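Local coordinates for uncharacterized protein (Bacteroides caccae, PDB 4L7A) that is of unknown function but probably acts as a zinc-dependent peptidase, at residues A[35-40]-A[88-93]. Residues are numbered along the deposited sequence; the frame is centred on the assembly and turned at random.
Sequences YNIDFK and ACAPKV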
loop_
_atom_site.group_PDB
_atom_site.type_symbol
_atom_site.label_atom_id
_atom_site.label_comp_id
_atom_site.label_asym_id
_atom_site.label_seq_id
_atom_site.Cartn_x
_atom_site.Cartn_y
_atom_site.Cartn_z
ATOM N N TYR A 35 7.201 -4.617 14.922
ATOM C CA TYR A 35 6.750 -5.285 13.687
ATOM C C TYR A 35 7.772 -6.153 12.970
ATOM O O TYR A 35 7.457 -6.775 11.955
ATOM C CB TYR A 35 6.302 -4.202 12.697
ATOM C CG TYR A 35 5.351 -3.199 13.261
ATOM C CD1 TYR A 35 4.057 -3.573 13.610
ATOM C CD2 TYR A 35 5.707 -1.892 13.414
ATOM C CE1 TYR A 35 3.188 -2.697 14.102
ATOM C CE2 TYR A 35 4.807 -0.961 13.895
ATOM C CZ TYR A 35 3.572 -1.386 14.262
ATOM O OH TYR A 35 2.668 -0.501 14.725
ATOM N N ASN A 36 9.002 -6.163 13.461
ATOM C CA ASN A 36 10.110 -6.873 12.793
ATOM C C ASN A 36 10.296 -6.412 11.342
ATOM O O ASN A 36 10.507 -7.195 10.450
ATOM C CB ASN A 36 9.931 -8.401 12.869
ATOM C CG ASN A 36 9.768 -8.892 14.291
ATOM O OD1 ASN A 36 8.986 -9.785 14.563
ATOM N ND2 ASN A 36 10.491 -8.293 15.203
ATOM N N ILE A 37 10.210 -5.118 11.117
ATOM C CA ILE A 37 10.435 -4.540 9.798
ATOM C C ILE A 37 11.751 -3.810 9.807
ATOM O O ILE A 37 12.016 -2.985 10.653
ATOM C CB ILE A 37 9.322 -3.557 9.375
ATOM C CG1 ILE A 37 7.983 -4.275 9.263
ATOM C CG2 ILE A 37 9.674 -2.919 8.069
ATOM C CD1 ILE A 37 6.775 -3.338 9.169
ATOM N N ASP A 38 12.569 -4.074 8.818
ATOM C CA ASP A 38 13.825 -3.364 8.694
ATOM C C ASP A 38 13.572 -2.225 7.732
ATOM O O ASP A 38 13.420 -2.431 6.517
ATOM C CB ASP A 38 14.877 -4.382 8.235
ATOM C CG ASP A 38 16.282 -3.825 8.148
ATOM O OD1 ASP A 38 16.581 -2.712 8.650
ATOM O OD2 ASP A 38 17.103 -4.526 7.524
ATOM N N PHE A 39 13.544 -1.005 8.235
ATOM C CA PHE A 39 13.349 0.189 7.394
ATOM C C PHE A 39 14.680 0.862 7.075
ATOM O O PHE A 39 15.317 1.401 7.952
ATOM C CB PHE A 39 12.440 1.138 8.153
ATOM C CG PHE A 39 11.920 2.335 7.369
ATOM C CD1 PHE A 39 12.734 3.408 7.062
ATOM C CD2 PHE A 39 10.549 2.453 7.072
ATOM C CE1 PHE A 39 12.225 4.510 6.435
ATOM C CE2 PHE A 39 10.031 3.575 6.428
ATOM C CZ PHE A 39 10.892 4.594 6.093
ATOM N N LYS A 40 15.095 0.862 5.816
ATOM C CA LYS A 40 16.425 1.355 5.458
ATOM C C LYS A 40 16.362 2.665 4.672
ATOM O O LYS A 40 15.596 2.792 3.710
ATOM C CB LYS A 40 17.168 0.311 4.642
ATOM C CG LYS A 40 17.333 -1.027 5.328
ATOM C CD LYS A 40 18.427 -1.818 4.661
ATOM C CE LYS A 40 18.507 -3.235 5.188
ATOM N NZ LYS A 40 19.504 -3.989 4.399
ATOM N N ALA A 88 1.218 -10.110 10.627
ATOM C CA ALA A 88 1.012 -11.239 9.719
ATOM C C ALA A 88 1.146 -10.879 8.245
ATOM O O ALA A 88 1.421 -11.747 7.453
ATOM C CB ALA A 88 -0.347 -11.898 9.950
ATOM N N CYS A 89 0.903 -9.626 7.872
ATOM C CA CYS A 89 1.034 -9.224 6.487
ATOM C C CYS A 89 2.076 -8.137 6.229
ATOM O O CYS A 89 1.963 -7.425 5.258
ATOM C CB CYS A 89 -0.319 -8.789 5.941
ATOM S SG CYS A 89 -1.214 -7.587 6.898
ATOM N N ALA A 90 3.065 -8.003 7.110
ATOM C CA ALA A 90 4.058 -6.950 6.989
ATOM C C ALA A 90 5.147 -7.358 6.049
ATOM O O ALA A 90 5.428 -8.499 5.897
ATOM C CB ALA A 90 4.661 -6.612 8.347
ATOM N N PRO A 91 5.738 -6.398 5.356
ATOM C CA PRO A 91 6.897 -6.780 4.600
ATOM C C PRO A 91 8.045 -7.023 5.589
ATOM O O PRO A 91 7.985 -6.575 6.712
ATOM C CB PRO A 91 7.198 -5.524 3.774
ATOM C CG PRO A 91 6.778 -4.406 4.638
ATOM C CD PRO A 91 5.603 -4.935 5.495
ATOM N N LYS A 92 9.113 -7.657 5.151
ATOM C CA LYS A 92 10.353 -7.744 5.975
ATOM C C LYS A 92 11.245 -6.510 5.897
ATOM O O LYS A 92 11.981 -6.185 6.836
ATOM C CB LYS A 92 11.217 -8.955 5.570
ATOM C CG LYS A 92 10.495 -10.320 5.566
ATOM C CD LYS A 92 10.105 -10.826 6.970
ATOM C CE LYS A 92 8.636 -11.374 7.016
ATOM N NZ LYS A 92 7.997 -10.914 8.292
ATOM N N VAL A 93 11.250 -5.852 4.743
ATOM C CA VAL A 93 12.158 -4.729 4.505
ATOM C C VAL A 93 11.477 -3.634 3.691
ATOM O O VAL A 93 10.708 -3.935 2.755
ATOM C CB VAL A 93 13.430 -5.224 3.756
ATOM C CG1 VAL A 93 14.321 -4.046 3.369
ATOM C CG2 VAL A 93 14.231 -6.173 4.615
HETATM O O HOH W 1 8.113 -7.990 9.194
#
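Asp38 and Val93 form a parallel bridge, their CA atoms 4.7 Å apart, where the edge strand 38-40 starts to run beside strand 93-98 in the four-stranded mixed sheet of this putative metallo-peptidase. The place illustrates how two segments of one chain, each just past the end of a helix (17-35 and 83-88), are brought into parallel register. A single direct hydrogen bond joins the two segments: Asp38 N gives its proton to Lys92 O at 3.0 Å, almost straight at 176°, although the donor stands above the carbonyl plane. Beyond it the pairing continues through Ile94, which is hydrogen-bonded to the backbones of Asp38 and Lys40. On the helix side of the bridge Ile37 fills the approach with its longer branch. CG1 lies anti to the carbonyl carbon and beside the backbone N (chi1 -63°), passing 3.4 Å from Pro91 O, and the extended chain carries CD1 to within 4.0 Å of Ala90 CB. The same methyl reaches Pro91 CD, the two side chains crossing obliquely, and Pro91 in turn packs on Trp73 of helix 59-81 and Phe146 of helix 131-153. An alanine at Ile37 would remove CG1, CG2 and CD1, and would probably loosen the packing against Ala90 and Pro91 just ahead of the strands. Where the backbones diverge, a water lies within hydrogen-bonding distance of Asn36 O and Pro91 O and accepts from Lys92 NZ, at the end of a side chain folded back toward Ala90. The side chains of Asp38 and Val93 emerge on one face of the sheet, Asp38 CB 4.1 Å from Val93 CG2. In the backbone of the same pair, Val93 CA directs its hydrogen at Asp38 O, a CA-H...O contact of 3.3 Å.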